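Local atomic coordinates of putative XRE-family transcriptional regulator (Rhodococcus sp., PDB entry 2OFY), a protein that probably binds DNA through a helix-turn-helix domain of the XRE family, as expected of a transcriptional regulator. Residues 11-16 and 76-81; 19-24 and 45-50; 23-28 and 65-70; 31-36 and 61-66. One frame throughout, in Å; residues are numbered along the deposited sequence.

Contact 1: residues 11-16 and 76-81; sequences LERGQR and AVVTFG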
loop_
_atom_site.group_PDB
_atom_site.type_symbol
_atom_site.label_atom_id
_atom_site.label_comp_id
_atom_site.label_asym_id
_atom_site.label_seq_id
_atom_site.Cartn_x
_atom_site.Cartn_y
_atom_site.Cartn_z
ATOM N N LEU A 11 -11.251 8.176 4.525
ATOM C CA LEU A 11 -10.980 8.341 5.959
ATOM C C LEU A 11 -11.302 7.070 6.705
ATOM O O LEU A 11 -10.512 6.597 7.570
ATOM C CB LEU A 11 -11.809 9.522 6.466
ATOM C CG LEU A 11 -11.799 9.739 7.992
ATOM C CD1 LEU A 11 -10.339 9.937 8.434
ATOM C CD2 LEU A 11 -12.712 10.888 8.440
ATOM N N GLU A 12 -12.457 6.492 6.379
ATOM C CA GLU A 12 -12.868 5.272 7.068
ATOM C C GLU A 12 -11.883 4.116 6.795
ATOM O O GLU A 12 -11.554 3.369 7.725
ATOM C CB GLU A 12 -14.286 4.902 6.659
ATOM C CG GLU A 12 -14.907 3.838 7.530
ATOM C CD GLU A 12 -16.354 3.564 7.144
ATOM O OE1 GLU A 12 -16.696 3.552 5.934
ATOM O OE2 GLU A 12 -17.158 3.399 8.070
ATOM N N ARG A 13 -11.405 3.961 5.555
ATOM C CA ARG A 13 -10.389 2.915 5.285
ATOM C C ARG A 13 -9.109 3.096 6.087
ATOM O O ARG A 13 -8.515 2.133 6.594
ATOM C CB ARG A 13 -9.983 2.921 3.803
ATOM C CG ARG A 13 -11.033 2.475 2.857
ATOM C CD ARG A 13 -10.346 2.207 1.504
ATOM N NE ARG A 13 -11.339 2.031 0.464
ATOM C CZ ARG A 13 -11.688 2.971 -0.404
ATOM N NH1 ARG A 13 -11.111 4.174 -0.385
ATOM N NH2 ARG A 13 -12.624 2.711 -1.289
ATOM N N GLY A 14 -8.658 4.346 6.171
ATOM C CA GLY A 14 -7.460 4.700 6.952
ATOM C C GLY A 14 -7.678 4.316 8.400
ATOM O O GLY A 14 -6.806 3.758 9.058
ATOM N N GLN A 15 -8.845 4.682 8.943
ATOM C CA GLN A 15 -9.176 4.341 10.353
ATOM C C GLN A 15 -9.237 2.835 10.587
ATOM O O GLN A 15 -8.672 2.340 11.572
ATOM C CB GLN A 15 -10.500 5.010 10.713
ATOM C CG GLN A 15 -10.168 6.519 10.873
ATOM C CD GLN A 15 -11.398 7.380 11.032
ATOM O OE1 GLN A 15 -12.539 6.932 10.748
ATOM N NE2 GLN A 15 -11.186 8.635 11.511
ATOM N N ARG A 16 -9.908 2.095 9.704
ATOM C CA ARG A 16 -9.914 0.628 9.841
ATOM C C ARG A 16 -8.526 0.022 9.824
ATOM O O ARG A 16 -8.220 -0.884 10.587
ATOM C CB ARG A 16 -10.694 -0.001 8.655
ATOM C CG ARG A 16 -12.121 0.336 8.720
ATOM C CD ARG A 16 -12.722 -0.450 7.594
ATOM N NE ARG A 16 -13.923 0.129 7.148
ATOM C CZ ARG A 16 -14.477 -0.170 5.978
ATOM N NH1 ARG A 16 -13.882 -1.051 5.157
ATOM N NH2 ARG A 16 -15.609 0.406 5.654
ATOM N N ALA A 76 -8.277 -7.230 2.923
ATOM C CA ALA A 76 -9.608 -7.860 2.915
ATOM C C ALA A 76 -10.726 -7.112 3.632
ATOM O O ALA A 76 -11.905 -7.277 3.273
ATOM C CB ALA A 76 -9.510 -9.282 3.456
ATOM N N VAL A 77 -10.401 -6.310 4.664
ATOM C CA VAL A 77 -11.467 -5.537 5.356
ATOM C C VAL A 77 -12.075 -4.376 4.618
ATOM O O VAL A 77 -13.015 -3.770 5.123
ATOM C CB VAL A 77 -11.051 -5.008 6.764
ATOM C CG1 VAL A 77 -10.609 -6.160 7.654
ATOM C CG2 VAL A 77 -9.988 -3.898 6.649
ATOM N N VAL A 78 -11.501 -4.011 3.454
ATOM C CA VAL A 78 -11.995 -2.879 2.674
ATOM C C VAL A 78 -12.455 -3.214 1.259
ATOM O O VAL A 78 -12.078 -4.250 0.682
ATOM C CB VAL A 78 -10.940 -1.796 2.524
ATOM C CG1 VAL A 78 -10.677 -1.134 3.841
ATOM C CG2 VAL A 78 -9.640 -2.412 1.916
ATOM N N THR A 79 -13.219 -2.264 0.724
ATOM C CA THR A 79 -13.702 -2.264 -0.655
ATOM C C THR A 79 -13.076 -1.150 -1.477
ATOM O O THR A 79 -12.851 -0.027 -0.992
ATOM C CB THR A 79 -15.192 -2.067 -0.717
ATOM O OG1 THR A 79 -15.532 -0.773 -0.188
ATOM C CG2 THR A 79 -15.882 -3.130 0.090
ATOM N N PHE A 80 -12.807 -1.486 -2.739
ATOM C CA PHE A 80 -12.273 -0.556 -3.702
ATOM C C PHE A 80 -13.200 -0.635 -4.868
ATOM O O PHE A 80 -13.722 -1.720 -5.155
ATOM C CB PHE A 80 -10.877 -0.989 -4.164
ATOM C CG PHE A 80 -9.929 -1.311 -3.029
ATOM C CD1 PHE A 80 -9.523 -0.318 -2.142
ATOM C CD2 PHE A 80 -9.466 -2.596 -2.847
ATOM C CE1 PHE A 80 -8.650 -0.602 -1.144
ATOM C CE2 PHE A 80 -8.619 -2.882 -1.881
ATOM C CZ PHE A 80 -8.221 -1.911 -0.972
ATOM N N GLY A 81 -13.386 0.516 -5.514
ATOM C CA GLY A 81 -14.040 0.614 -6.803
ATOM C C GLY A 81 -15.537 0.757 -6.640
ATOM O O GLY A 81 -16.025 0.990 -5.519
#
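Arg13 and Arg16 reach from helix 8-25 to the C-terminal chain 76-81, extended from Val78 on, a surface contact in which two arginines of a helix meet the backbone and valines of the tail. Arg13 carries the polar part. Its chain runs extended from CG to NE, crosses the Val78 side chain at about a right angle, and lays CG against Val78 CG1 at 3.8 Å. Beyond it the guanidinium grips Thr79 O side-on: NE donates over 2.9 Å to Thr79 O and NH2 over 2.8 Å to the same atom, which lies 11° out of the guanidinium plane. Phe80 CD1 sits over one face of this group, 4.0 Å from Arg13 NE, with the two planes 31° apart. An alanine in place of Arg13 would probably leave Thr79 O without both donors and the tail freer to shift. One turn on, Arg16 NH1 approaches Val78 CG1 to 3.5 Å, while Arg16 NH2 keeps a salt bridge to Glu12 OE1, its hydrogen bond weak. The tail, following helix 71-75, thus runs beside helix 8-25, and the second subunit joins in: its Phe58 packs on Arg13 and Val78, and its Arg65 hydrogen-bonds to Val78 O.

Contact 2: residues 19-24 and 45-50; sequences ELLRSA and RKIETG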
loop_
_atom_site.group_PDB
_atom_site.type_symbol
_atom_site.label_atom_id
_atom_site.label_comp_id
_atom_site.label_asym_id
_atom_site.label_seq_id
_atom_site.Cartn_x
_atom_site.Cartn_y
_atom_site.Cartn_z
ATOM N N GLU A 19 -6.808 0.679 13.154
ATOM C CA GLU A 19 -7.342 -0.202 14.195
ATOM C C GLU A 19 -6.805 -1.613 14.050
ATOM O O GLU A 19 -6.445 -2.238 15.069
ATOM C CB GLU A 19 -8.877 -0.250 14.138
ATOM C CG GLU A 19 -9.465 -1.050 15.342
ATOM C CD GLU A 19 -10.959 -1.393 15.247
ATOM O OE1 GLU A 19 -11.663 -0.809 14.394
ATOM O OE2 GLU A 19 -11.435 -2.247 16.048
ATOM N N LEU A 20 -6.730 -2.116 12.823
ATOM C CA LEU A 20 -6.205 -3.488 12.577
ATOM C C LEU A 20 -4.726 -3.621 12.964
ATOM O O LEU A 20 -4.331 -4.619 13.618
ATOM C CB LEU A 20 -6.311 -3.778 11.080
ATOM C CG LEU A 20 -6.958 -4.996 10.507
ATOM C CD1 LEU A 20 -8.106 -5.541 11.396
ATOM C CD2 LEU A 20 -7.464 -4.580 9.145
ATOM N N LEU A 21 -3.934 -2.612 12.614
ATOM C CA LEU A 21 -2.499 -2.584 12.955
ATOM C C LEU A 21 -2.351 -2.482 14.493
ATOM O O LEU A 21 -1.499 -3.148 15.104
ATOM C CB LEU A 21 -1.790 -1.411 12.276
ATOM C CG LEU A 21 -1.723 -1.650 10.755
ATOM C CD1 LEU A 21 -1.121 -0.427 10.081
ATOM C CD2 LEU A 21 -0.930 -2.928 10.417
ATOM N N ARG A 22 -3.176 -1.639 15.112
ATOM C CA ARG A 22 -3.104 -1.514 16.580
ATOM C C ARG A 22 -3.430 -2.861 17.262
ATOM O O ARG A 22 -2.712 -3.268 18.168
ATOM C CB ARG A 22 -4.045 -0.374 17.078
ATOM C CG ARG A 22 -4.178 -0.245 18.634
ATOM C CD ARG A 22 -2.869 -0.055 19.217
ATOM N NE ARG A 22 -2.832 -0.126 20.688
ATOM C CZ ARG A 22 -2.331 -1.153 21.354
ATOM N NH1 ARG A 22 -1.902 -2.233 20.705
ATOM N NH2 ARG A 22 -2.298 -1.099 22.676
ATOM N N SER A 23 -4.488 -3.522 16.807
ATOM C CA SER A 23 -4.887 -4.809 17.398
ATOM C C SER A 23 -3.777 -5.822 17.159
ATOM O O SER A 23 -3.459 -6.627 18.058
ATOM C CB SER A 23 -6.182 -5.304 16.746
ATOM O OG SER A 23 -7.251 -4.463 17.164
ATOM N N ALA A 24 -3.169 -5.818 15.964
ATOM C CA ALA A 24 -2.063 -6.768 15.671
ATOM C C ALA A 24 -0.831 -6.515 16.549
ATOM O O ALA A 24 -0.168 -7.455 17.024
ATOM C CB ALA A 24 -1.676 -6.786 14.219
ATOM N N ARG A 45 1.914 6.048 15.526
ATOM C CA ARG A 45 0.755 6.582 16.238
ATOM C C ARG A 45 -0.303 7.122 15.281
ATOM O O ARG A 45 -1.487 6.861 15.432
ATOM C CB ARG A 45 1.182 7.697 17.208
ATOM C CG ARG A 45 0.025 8.216 18.062
ATOM C CD ARG A 45 0.447 9.350 18.990
ATOM N NE ARG A 45 1.751 9.129 19.617
ATOM C CZ ARG A 45 1.982 8.361 20.683
ATOM N NH1 ARG A 45 0.995 7.702 21.287
ATOM N NH2 ARG A 45 3.220 8.264 21.156
ATOM N N LYS A 46 0.149 7.962 14.344
ATOM C CA LYS A 46 -0.755 8.538 13.388
ATOM C C LYS A 46 -1.348 7.458 12.523
ATOM O O LYS A 46 -2.541 7.506 12.225
ATOM C CB LYS A 46 0.012 9.539 12.536
ATOM C CG LYS A 46 0.246 10.845 13.325
ATOM C CD LYS A 46 1.094 11.812 12.461
ATOM C CE LYS A 46 1.346 13.089 13.272
ATOM N NZ LYS A 46 2.433 13.948 12.717
ATOM N N ILE A 47 -0.541 6.473 12.115
ATOM C CA ILE A 47 -1.144 5.365 11.297
ATOM C C ILE A 47 -2.225 4.631 12.133
ATOM O O ILE A 47 -3.334 4.393 11.670
ATOM C CB ILE A 47 -0.073 4.369 10.804
ATOM C CG1 ILE A 47 0.766 5.056 9.695
ATOM C CG2 ILE A 47 -0.773 3.072 10.304
ATOM C CD1 ILE A 47 2.108 4.310 9.540
ATOM N N GLU A 48 -1.895 4.284 13.378
ATOM C CA GLU A 48 -2.786 3.475 14.197
ATOM C C GLU A 48 -4.112 4.182 14.494
ATOM O O GLU A 48 -5.157 3.533 14.749
ATOM C CB GLU A 48 -2.084 3.113 15.513
ATOM C CG GLU A 48 -1.079 2.027 15.332
ATOM C CD GLU A 48 -0.506 1.515 16.666
ATOM O OE1 GLU A 48 -0.718 2.148 17.711
ATOM O OE2 GLU A 48 0.157 0.472 16.603
ATOM N N THR A 49 -4.048 5.515 14.537
ATOM C CA THR A 49 -5.187 6.333 14.917
ATOM C C THR A 49 -5.854 7.015 13.733
ATOM O O THR A 49 -6.753 7.875 13.931
ATOM C CB THR A 49 -4.798 7.379 15.991
ATOM O OG1 THR A 49 -3.776 8.235 15.430
ATOM C CG2 THR A 49 -4.285 6.678 17.247
ATOM N N GLY A 50 -5.428 6.667 12.529
ATOM C CA GLY A 50 -5.990 7.138 11.249
ATOM C C GLY A 50 -5.754 8.606 10.935
ATOM O O GLY A 50 -6.586 9.249 10.268
HETATM O O HOH W 1 1.018 -1.384 14.748
#
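Leu21 and Ile47 make the tight, buried part of the meeting between helix 8-25 and the end of helix 41-48: Leu21 CD1 closes to 3.5 Å on Ile47 CG2, the two side chains meeting at a slant. Ile47 CG2, anti to the backbone N, is the branch that meets Leu21, and Ile60 of helix 57-66 packs against both residues, so the pair belongs to the hydrophobic core. The polar side is looser, and more open at the partly exposed Arg22. Glu48 stretches out beyond CG towards Arg22, but the approach is to carbon: Glu48 OE1 lies 3.4 Å from Arg22 CD. Although guanidinium and carboxylate planes are only 11° apart, the oxygen stands well out of the guanidinium plane and 4.3 Å from Arg22 NE, so the pairing is one of nearby charges with no N-H aimed at the acid. Each group has a firmer partner: Arg22 NH1 bonds to Gly26 O, and Glu48 OE2 forms a salt bridge with Arg25 NE. A water bridges the two helices, donating to Glu48 OE2 over 2.8 Å and more weakly to Leu21 O, 3.1 Å away. Buried as it is, the Glu48 carboxylate is probably kept charged by the arginines around it. Just past it the helix ends in a Schellman motif with Gly50, of positive phi, at C-prime, while Thr49 OG1 donates to Arg45 O over 2.7 Å. Such packing of the first helix on a later one, an apolar pair beside a buried carboxylate flanked by arginines, fits the all-helical helix-turn-helix domain of the XRE family.

Contact 3: residues 23-28 and 65-70; sequences SARGDM and RVLDLS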
loop_
_atom_site.group_PDB
_atom_site.type_symbol
_atom_site.label_atom_id
_atom_site.label_comp_id
_atom_site.label_asym_id
_atom_site.label_seq_id
_atom_site.Cartn_x
_atom_site.Cartn_y
_atom_site.Cartn_z
ATOM N N SER A 23 -4.488 -3.522 16.807
ATOM C CA SER A 23 -4.887 -4.809 17.398
ATOM C C SER A 23 -3.777 -5.822 17.159
ATOM O O SER A 23 -3.459 -6.627 18.058
ATOM C CB SER A 23 -6.182 -5.304 16.746
ATOM O OG SER A 23 -7.251 -4.463 17.164
ATOM N N ALA A 24 -3.169 -5.818 15.964
ATOM C CA ALA A 24 -2.063 -6.768 15.671
ATOM C C ALA A 24 -0.831 -6.515 16.549
ATOM O O ALA A 24 -0.168 -7.455 17.024
ATOM C CB ALA A 24 -1.676 -6.786 14.219
ATOM N N ARG A 25 -0.590 -5.254 16.862
ATOM C CA ARG A 25 0.524 -4.914 17.756
ATOM C C ARG A 25 0.247 -5.483 19.162
ATOM O O ARG A 25 1.157 -6.040 19.796
ATOM C CB ARG A 25 0.763 -3.414 17.770
ATOM C CG ARG A 25 1.936 -3.048 18.705
ATOM C CD ARG A 25 2.380 -1.618 18.504
ATOM N NE ARG A 25 1.340 -0.626 18.791
ATOM C CZ ARG A 25 0.991 -0.199 20.016
ATOM N NH1 ARG A 25 1.520 -0.727 21.165
ATOM N NH2 ARG A 25 0.078 0.769 20.110
ATOM N N GLY A 26 -0.999 -5.382 19.628
ATOM C CA GLY A 26 -1.348 -6.013 20.915
ATOM C C GLY A 26 -0.449 -5.446 21.993
ATOM O O GLY A 26 -0.355 -4.218 22.121
ATOM N N ASP A 27 0.218 -6.308 22.776
ATOM C CA ASP A 27 1.018 -5.816 23.897
ATOM C C ASP A 27 2.429 -5.380 23.562
ATOM O O ASP A 27 3.192 -4.976 24.466
ATOM C CB ASP A 27 1.042 -6.863 25.024
ATOM C CG ASP A 27 -0.339 -7.185 25.518
ATOM O OD1 ASP A 27 -1.161 -6.237 25.594
ATOM O OD2 ASP A 27 -0.628 -8.368 25.833
HETATM N N MSE A 28 2.806 -5.502 22.298
HETATM C CA MSE A 28 4.140 -5.156 21.875
HETATM C C MSE A 28 4.327 -3.628 21.938
HETATM O O MSE A 28 3.370 -2.856 21.775
HETATM C CB MSE A 28 4.418 -5.656 20.446
HETATM C CG MSE A 28 4.360 -7.166 20.246
HETATM SE SE MSE A 28 4.220 -7.439 18.287
HETATM C CE MSE A 28 6.073 -6.681 17.936
ATOM N N ARG A 65 4.987 -6.577 8.192
ATOM C CA ARG A 65 6.023 -7.637 8.332
ATOM C C ARG A 65 6.499 -7.779 9.795
ATOM O O ARG A 65 6.624 -8.875 10.290
ATOM C CB ARG A 65 7.163 -7.471 7.361
ATOM C CG ARG A 65 7.808 -6.150 7.297
ATOM C CD ARG A 65 9.082 -6.060 8.108
ATOM N NE ARG A 65 9.748 -4.779 7.909
ATOM C CZ ARG A 65 10.922 -4.473 8.432
ATOM N NH1 ARG A 65 11.550 -5.392 9.179
ATOM N NH2 ARG A 65 11.483 -3.276 8.177
ATOM N N VAL A 66 6.741 -6.665 10.484
ATOM C CA VAL A 66 7.186 -6.682 11.886
ATOM C C VAL A 66 6.133 -7.405 12.739
ATOM O O VAL A 66 6.492 -8.162 13.680
ATOM C CB VAL A 66 7.473 -5.254 12.421
ATOM C CG1 VAL A 66 7.701 -5.240 13.964
ATOM C CG2 VAL A 66 8.708 -4.585 11.662
ATOM N N LEU A 67 4.852 -7.191 12.404
ATOM C CA LEU A 67 3.727 -7.760 13.162
ATOM C C LEU A 67 3.316 -9.151 12.704
ATOM O O LEU A 67 2.327 -9.705 13.232
ATOM C CB LEU A 67 2.515 -6.812 13.127
ATOM C CG LEU A 67 2.802 -5.402 13.631
ATOM C CD1 LEU A 67 1.534 -4.587 13.354
ATOM C CD2 LEU A 67 3.107 -5.447 15.168
ATOM N N ASP A 68 4.079 -9.732 11.757
ATOM C CA ASP A 68 3.735 -11.016 11.140
ATOM C C ASP A 68 2.309 -11.055 10.671
ATOM O O ASP A 68 1.569 -12.038 10.895
ATOM C CB ASP A 68 3.971 -12.173 12.081
ATOM C CG ASP A 68 5.052 -13.059 11.585
ATOM O OD1 ASP A 68 4.706 -14.127 11.020
ATOM O OD2 ASP A 68 6.239 -12.664 11.724
ATOM N N LEU A 69 1.953 -9.987 9.989
ATOM C CA LEU A 69 0.583 -9.797 9.557
ATOM C C LEU A 69 0.597 -9.840 8.018
ATOM O O LEU A 69 1.479 -9.255 7.403
ATOM C CB LEU A 69 0.146 -8.460 10.145
ATOM C CG LEU A 69 -1.219 -7.905 9.901
ATOM C CD1 LEU A 69 -2.273 -8.805 10.567
ATOM C CD2 LEU A 69 -1.318 -6.409 10.397
ATOM N N SER A 70 -0.306 -10.616 7.403
ATOM C CA SER A 70 -0.372 -10.661 5.939
ATOM C C SER A 70 -1.124 -9.448 5.399
ATOM O O SER A 70 -2.210 -9.133 5.885
ATOM C CB SER A 70 -1.096 -11.937 5.463
ATOM O OG SER A 70 -1.544 -11.827 4.110
#
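Leu67 fits its two methyl branches against the end of helix 8-25: CD1 rests on Ala24 CB at 4.0 Å, and CD2 turns to Arg25 CA at 3.7 Å. The selenium of Met28, a selenomethionine, also touches that branch, its SE lying 3.9 Å from Leu67 CD2. Leu69 adds a second apolar touch, its CD2 standing 3.9 Å from Ala24 CB, so this one methyl is met by two leucines. The next shell fixes the backbone that presents these groups. A type II' turn from Arg25 to Met28 ends the helix with Gly26 at positive phi, and Arg25 ties the turn back on itself: its NH1 donates to Met28 O over 2.9 Å, nearly along the C=O axis and in the guanidinium plane, its NE being held by Glu48. On the other segment, Asp68 has positive phi in a Schellman motif that ends helix 57-66, which lets the chain turn towards Ser70, the N-cap of helix 71-75. Helix 30-37 flanks the contact, with Val33 against Arg25 and Met28, so the ends of helices 8-25 and 57-66 meet beside it.

Contact 4: residues 31-36 and 61-66; sequences VTVAFD and AAVARV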
loop_
_atom_site.group_PDB
_atom_site.type_symbol
_atom_site.label_atom_id
_atom_site.label_comp_id
_atom_site.label_asym_id
_atom_site.label_seq_id
_atom_site.Cartn_x
_atom_site.Cartn_y
_atom_site.Cartn_z
ATOM N N VAL A 31 7.578 1.515 20.433
ATOM C CA VAL A 31 8.950 1.882 20.069
ATOM C C VAL A 31 9.572 0.716 19.335
ATOM O O VAL A 31 10.245 0.892 18.329
ATOM C CB VAL A 31 9.809 2.175 21.313
ATOM C CG1 VAL A 31 11.271 2.389 20.885
ATOM C CG2 VAL A 31 9.251 3.400 22.035
ATOM N N THR A 32 9.367 -0.484 19.851
ATOM C CA THR A 32 9.978 -1.621 19.209
ATOM C C THR A 32 9.441 -1.822 17.777
ATOM O O THR A 32 10.206 -2.015 16.824
ATOM C CB THR A 32 9.773 -2.846 20.041
ATOM O OG1 THR A 32 10.365 -2.602 21.342
ATOM C CG2 THR A 32 10.415 -4.006 19.375
ATOM N N VAL A 33 8.128 -1.781 17.659
ATOM C CA VAL A 33 7.476 -1.854 16.321
ATOM C C VAL A 33 8.066 -0.773 15.370
ATOM O O VAL A 33 8.512 -1.095 14.276
ATOM C CB VAL A 33 5.946 -1.823 16.399
ATOM C CG1 VAL A 33 5.400 -1.875 14.916
ATOM C CG2 VAL A 33 5.428 -3.029 17.197
ATOM N N ALA A 34 8.068 0.500 15.803
ATOM C CA ALA A 34 8.555 1.631 14.990
ATOM C C ALA A 34 10.019 1.410 14.603
ATOM O O ALA A 34 10.396 1.525 13.418
ATOM C CB ALA A 34 8.412 2.926 15.779
ATOM N N PHE A 35 10.853 1.011 15.586
ATOM C CA PHE A 35 12.278 0.743 15.318
ATOM C C PHE A 35 12.485 -0.365 14.280
ATOM O O PHE A 35 13.280 -0.184 13.353
ATOM C CB PHE A 35 13.083 0.428 16.590
ATOM C CG PHE A 35 14.540 0.036 16.319
ATOM C CD1 PHE A 35 15.511 0.989 15.941
ATOM C CD2 PHE A 35 14.942 -1.294 16.419
ATOM C CE1 PHE A 35 16.825 0.601 15.679
ATOM C CE2 PHE A 35 16.263 -1.683 16.155
ATOM C CZ PHE A 35 17.214 -0.733 15.792
ATOM N N ASP A 36 11.800 -1.501 14.446
ATOM C CA ASP A 36 11.969 -2.652 13.562
ATOM C C ASP A 36 11.425 -2.369 12.152
ATOM O O ASP A 36 11.949 -2.918 11.186
ATOM C CB ASP A 36 11.260 -3.924 14.137
ATOM C CG ASP A 36 11.957 -4.506 15.373
ATOM O OD1 ASP A 36 13.074 -4.056 15.764
ATOM O OD2 ASP A 36 11.386 -5.464 15.997
ATOM N N ALA A 61 3.567 -2.022 4.573
ATOM C CA ALA A 61 4.243 -3.280 4.365
ATOM C C ALA A 61 5.271 -3.550 5.465
ATOM O O ALA A 61 5.402 -4.644 5.921
ATOM C CB ALA A 61 4.920 -3.273 2.975
ATOM N N ALA A 62 6.039 -2.540 5.853
ATOM C CA ALA A 62 7.118 -2.765 6.800
ATOM C C ALA A 62 6.503 -3.061 8.160
ATOM O O ALA A 62 7.030 -3.875 8.918
ATOM C CB ALA A 62 8.016 -1.548 6.853
ATOM N N VAL A 63 5.449 -2.336 8.498
ATOM C CA VAL A 63 4.841 -2.512 9.840
ATOM C C VAL A 63 4.190 -3.908 9.857
ATOM O O VAL A 63 4.332 -4.681 10.817
ATOM C CB VAL A 63 3.828 -1.439 10.163
ATOM C CG1 VAL A 63 2.972 -1.835 11.434
ATOM C CG2 VAL A 63 4.516 -0.072 10.303
ATOM N N ALA A 64 3.481 -4.247 8.804
ATOM C CA ALA A 64 2.838 -5.587 8.726
ATOM C C ALA A 64 3.848 -6.699 8.870
ATOM O O ALA A 64 3.624 -7.683 9.610
ATOM C CB ALA A 64 1.990 -5.740 7.382
ATOM N N ARG A 65 4.987 -6.577 8.192
ATOM C CA ARG A 65 6.023 -7.637 8.332
ATOM C C ARG A 65 6.499 -7.779 9.795
ATOM O O ARG A 65 6.624 -8.875 10.290
ATOM C CB ARG A 65 7.163 -7.471 7.361
ATOM C CG ARG A 65 7.808 -6.150 7.297
ATOM C CD ARG A 65 9.082 -6.060 8.108
ATOM N NE ARG A 65 9.748 -4.779 7.909
ATOM C CZ ARG A 65 10.922 -4.473 8.432
ATOM N NH1 ARG A 65 11.550 -5.392 9.179
ATOM N NH2 ARG A 65 11.483 -3.276 8.177
ATOM N N VAL A 66 6.741 -6.665 10.484
ATOM C CA VAL A 66 7.186 -6.682 11.886
ATOM C C VAL A 66 6.133 -7.405 12.739
ATOM O O VAL A 66 6.492 -8.162 13.680
ATOM C CB VAL A 66 7.473 -5.254 12.421
ATOM C CG1 VAL A 66 7.701 -5.240 13.964
ATOM C CG2 VAL A 66 8.708 -4.585 11.662
HETATM O O HOH W 2 13.535 -5.082 11.279
#
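Val66 supplies most of the apolar contact between segment 61-66 of helix 57-66 and segment 31-36 of helix 30-37. Its CG2 lies 3.6 Å from Asp36 CB and 3.5 Å from Asp36 C, and its CG1 lies 3.8 Å from the same CB, so both methyls face the first carbon of the aspartate side chain. CG1, anti to the backbone N (chi1 170°), also faces Val33, whose CG1 is 4.2 Å away. Val33 CG1 stands at the same 4.2 Å from Val63 CG1, one turn earlier on helix 57-66. Val33 thus meets both valines, and also touches Leu44 of helix 41-48. Val66 CG2 also lies over one face of the Arg65 guanidinium, offset toward its rim. An alanine in place of Val66 would probably open a gap beside Asp36 CB and leave Val33 with less to pack on. The axes of segments 31-36 and 61-66 pass 9.3 Å apart at 122° between their directions. Helix 30-37 and helix 41-48 follow each other as in the helix-turn-helix of this family, in which the second of the pair is generally the recognition helix; helix 57-66 packs on the first of them here. The polar part sits at the outer edge and is mediated by water. One water donates to Asp36 O over 2.7 Å and accepts from Arg65 NH1 over 2.9 Å, bridging the last turn of helix 30-37 to Arg65. The direct approach of the guanidinium to Asp36 O has poor angles.

In the fold
Contacts 2, 3 and 4 lie close together in the helix-turn-helix region. Contact 1 lies at the tail: it touches contact 2 through Val77 and Leu20, their centres 13 Å apart, but its centre is 21 Å from that of contact 4, on the opposite side of the chain's centre. Helix 8-25 serves contacts 1, 2 and 3, and helix 57-66 serves contacts 3 and 4. Along the chain contact 1 closes a loop that encloses the other three, and contacts 2 and 4 cross. Contacts 3 and 4, centres 8 Å apart, share Arg65 and Val66 and touch through Val33; contact 2 joins contact 3 by the Glu48-Arg25 salt bridge. One helical bundle, probably DNA-binding, is thus linked to a tail that meets the second subunit.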